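Tryptophanyl-tRNA synthetase (Cryptosporidium parvum Iowa II, PDB 3HV0) probably catalyses the ATP-dependent attachment of L-tryptophan to tRNA(Trp), releasing AMP and diphosphate. Local coordinates at residues Thr79-Ser84 with Val90-Pro95. Sequence-based numbering, arbitrary orientation.
With TRP (tryptophan), chain C.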
ATOM      1  N   THR A  79      -5.248  -2.180 -19.007  1.00 24.20           N
ATOM      2  CA  THR A  79      -4.744  -0.873 -19.357  1.00 24.00           C
ATOM      3  C   THR A  79      -5.088   0.100 -18.238  1.00 23.03           C
ATOM      4  O   THR A  79      -5.762  -0.275 -17.315  1.00 21.48           O
ATOM      5  CB  THR A  79      -5.266  -0.430 -20.701  1.00 23.77           C
ATOM      6  OG1 THR A  79      -4.326   0.481 -21.263  1.00 27.24           O
ATOM      7  CG2 THR A  79      -6.599   0.248 -20.587  1.00 23.33           C
ATOM      8  N   GLY A  80      -4.600   1.324 -18.315  1.00 23.52           N
ATOM      9  CA  GLY A  80      -4.810   2.291 -17.214  1.00 23.89           C
ATOM     10  C   GLY A  80      -4.752   3.743 -17.603  1.00 23.82           C
ATOM     11  O   GLY A  80      -4.531   4.069 -18.760  1.00 23.38           O
ATOM     12  N   ARG A  81      -4.975   4.608 -16.604  1.00 24.11           N
ATOM     13  CA  ARG A  81      -5.075   6.042 -16.781  1.00 24.05           C
ATOM     14  C   ARG A  81      -4.719   6.769 -15.451  1.00 24.27           C
ATOM     15  O   ARG A  81      -5.152   6.387 -14.385  1.00 23.56           O
ATOM     16  CB  ARG A  81      -6.482   6.356 -17.286  1.00 23.85           C
ATOM     17  CG  ARG A  81      -7.030   7.735 -16.987  1.00 25.80           C
ATOM     18  CD  ARG A  81      -6.275   8.865 -17.688  1.00 27.47           C
ATOM     19  NE  ARG A  81      -6.802  10.172 -17.316  1.00 27.69           N
ATOM     20  CZ  ARG A  81      -6.245  11.330 -17.636  1.00 28.51           C
ATOM     21  NH1 ARG A  81      -5.132  11.365 -18.343  1.00 30.01           N
ATOM     22  NH2 ARG A  81      -6.805  12.465 -17.234  1.00 30.17           N
ATOM     23  N   GLY A  82      -3.904   7.810 -15.529  1.00 24.83           N
ATOM     24  CA  GLY A  82      -3.574   8.617 -14.358  1.00 25.36           C
ATOM     25  C   GLY A  82      -4.372   9.906 -14.344  1.00 25.77           C
ATOM     26  O   GLY A  82      -4.122  10.768 -15.170  1.00 26.81           O
ATOM     27  N   PRO A  83      -5.349  10.044 -13.429  1.00 26.01           N
ATOM     28  CA  PRO A  83      -6.209  11.215 -13.381  1.00 26.43           C
ATOM     29  C   PRO A  83      -5.541  12.489 -12.839  1.00 26.75           C
ATOM     30  O   PRO A  83      -5.753  12.852 -11.688  1.00 27.06           O
ATOM     31  CB  PRO A  83      -7.328  10.774 -12.434  1.00 26.53           C
ATOM     32  CG  PRO A  83      -6.717   9.808 -11.567  1.00 26.00           C
ATOM     33  CD  PRO A  83      -5.701   9.086 -12.367  1.00 26.15           C
ATOM     34  N   SER A  84      -4.761  13.169 -13.676  1.00 26.83           N
ATOM     35  CA  SER A  84      -4.185  14.469 -13.330  1.00 26.87           C
ATOM     36  C   SER A  84      -5.015  15.632 -13.847  1.00 27.04           C
ATOM     37  O   SER A  84      -4.719  16.791 -13.558  1.00 27.21           O
ATOM     38  CB  SER A  84      -2.778  14.566 -13.895  1.00 27.04           C
ATOM     39  OG  SER A  84      -2.684  13.821 -15.089  1.00 27.68           O
ATOM     40  N   VAL A  90      -7.216  13.917 -26.126  1.00 28.23           N
ATOM     41  CA  VAL A  90      -7.528  13.033 -27.237  1.00 27.80           C
ATOM     42  C   VAL A  90      -6.395  12.021 -27.433  1.00 27.93           C
ATOM     43  O   VAL A  90      -6.627  10.906 -27.930  1.00 27.78           O
ATOM     44  CB  VAL A  90      -7.808  13.832 -28.528  1.00 27.73           C
ATOM     45  CG1 VAL A  90      -8.215  12.917 -29.665  1.00 26.82           C
ATOM     46  CG2 VAL A  90      -8.919  14.842 -28.279  1.00 26.92           C
ATOM     47  N   GLY A  91      -5.184  12.400 -27.007  1.00 27.84           N
ATOM     48  CA  GLY A  91      -4.019  11.523 -27.102  1.00 28.03           C
ATOM     49  C   GLY A  91      -4.221  10.294 -26.247  1.00 28.33           C
ATOM     50  O   GLY A  91      -3.849   9.187 -26.627  1.00 28.47           O
ATOM     51  N   HIS A  92      -4.844  10.504 -25.089  1.00 28.80           N
ATOM     52  CA  HIS A  92      -5.144   9.428 -24.144  1.00 28.99           C
ATOM     53  C   HIS A  92      -6.189   8.467 -24.629  1.00 28.72           C
ATOM     54  O   HIS A  92      -6.345   7.424 -24.043  1.00 29.38           O
ATOM     55  CB  HIS A  92      -5.595   9.998 -22.803  1.00 29.09           C
ATOM     56  CG  HIS A  92      -4.491  10.631 -22.018  1.00 30.40           C
ATOM     57  ND1 HIS A  92      -4.534  11.941 -21.584  1.00 33.11           N
ATOM     58  CD2 HIS A  92      -3.308  10.130 -21.593  1.00 31.64           C
ATOM     59  CE1 HIS A  92      -3.422  12.216 -20.919  1.00 32.95           C
ATOM     60  NE2 HIS A  92      -2.659  11.137 -20.919  1.00 33.10           N
ATOM     61  N   LEU A  93      -6.917   8.814 -25.678  1.00 29.06           N
ATOM     62  CA  LEU A  93      -7.884   7.886 -26.261  1.00 29.16           C
ATOM     63  C   LEU A  93      -7.233   6.855 -27.177  1.00 28.76           C
ATOM     64  O   LEU A  93      -7.885   5.903 -27.599  1.00 28.99           O
ATOM     65  CB  LEU A  93      -8.936   8.652 -27.063  1.00 29.73           C
ATOM     66  CG  LEU A  93     -10.021   9.413 -26.302  1.00 30.37           C
ATOM     67  CD1 LEU A  93     -10.883  10.130 -27.341  1.00 30.52           C
ATOM     68  CD2 LEU A  93     -10.872   8.476 -25.445  1.00 30.24           C
ATOM     69  N   VAL A  94      -5.966   7.063 -27.517  1.00 28.39           N
ATOM     70  CA  VAL A  94      -5.258   6.155 -28.412  1.00 27.95           C
ATOM     71  C   VAL A  94      -5.155   4.738 -27.803  1.00 27.87           C
ATOM     72  O   VAL A  94      -5.575   3.761 -28.431  1.00 28.42           O
ATOM     73  CB  VAL A  94      -3.890   6.735 -28.861  1.00 28.05           C
ATOM     74  CG1 VAL A  94      -2.969   5.641 -29.454  1.00 27.54           C
ATOM     75  CG2 VAL A  94      -4.116   7.882 -29.865  1.00 27.12           C
ATOM     76  N   PRO A  95      -4.661   4.611 -26.573  1.00 27.28           N
ATOM     77  CA  PRO A  95      -4.670   3.247 -26.047  1.00 27.04           C
ATOM     78  C   PRO A  95      -6.067   2.693 -25.746  1.00 26.64           C
ATOM     79  O   PRO A  95      -6.291   1.507 -25.921  1.00 27.49           O
ATOM     80  CB  PRO A  95      -3.847   3.365 -24.759  1.00 26.92           C
ATOM     81  CG  PRO A  95      -3.062   4.590 -24.914  1.00 26.84           C
ATOM     82  CD  PRO A  95      -3.947   5.526 -25.674  1.00 27.10           C
TER
HETATM   83  N   TRP C   1       0.410   5.510 -14.650  1.00 40.92           N
HETATM   84  CA  TRP C   1      -0.269   5.490 -15.979  1.00 41.82           C
HETATM   85  C   TRP C   1      -0.344   6.901 -16.543  1.00 42.03           C
HETATM   86  O   TRP C   1      -0.234   7.884 -15.787  1.00 42.03           O
HETATM   87  CB  TRP C   1      -1.673   4.857 -15.910  1.00 41.01           C
HETATM   88  CG  TRP C   1      -1.667   3.349 -15.982  1.00 40.98           C
HETATM   89  CD1 TRP C   1      -1.871   2.470 -14.946  1.00 39.94           C
HETATM   90  CD2 TRP C   1      -1.465   2.537 -17.150  1.00 40.06           C
HETATM   91  NE1 TRP C   1      -1.808   1.180 -15.398  1.00 39.06           N
HETATM   92  CE2 TRP C   1      -1.546   1.191 -16.742  1.00 39.94           C
HETATM   93  CE3 TRP C   1      -1.225   2.817 -18.492  1.00 39.82           C
HETATM   94  CZ2 TRP C   1      -1.395   0.129 -17.632  1.00 41.23           C
HETATM   95  CZ3 TRP C   1      -1.071   1.761 -19.372  1.00 41.50           C
HETATM   96  CH2 TRP C   1      -1.147   0.428 -18.933  1.00 40.91           C
HETATM   97  OXT TRP C   1      -0.504   7.054 -17.769  1.00 42.53           O
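Two bonds hold the R81 guanidinium, NE to N138 OD1 and NH2 to S85 OG, and its third nitrogen, NH1, lies over one face of the H92 ring. H92 closes H89-H92, the HVGH version of the class I HIGH motif, which in these synthetases takes part in binding ATP. The contact bridges the loop between strand 76-81 and helix 93-106, at the start of a beta-alpha-beta unit of the Rossmann-type fold. NH1 of R81 sits 3.2 Å from CE1 of H92, shifted toward the ring's rim. The guanidinium and ring planes are 60° apart, so the two groups do not stack flat. NH1 of R81 is also 3.3 Å from ND1 of H92, but the angle is too poor for a hydrogen bond; ND1 bonds instead to a residue just outside the two segments. R81 gets there by a bend at chi2 (66°), which turns the guanidinium out of line with the first part of the chain. The bound tryptophan lies against strand 76-81. The backbone of T79-G82 forms part of its pocket, and Y78 OH and E118 OE1 hydrogen-bond to the ligand. G80 has no side chain, and its CA comes within 3.4 Å of CD2 of the indole. After R81 the chain leaves the strand through an inverse gamma turn centred on P83, where S84 N donates to G82 O at 2.9 Å.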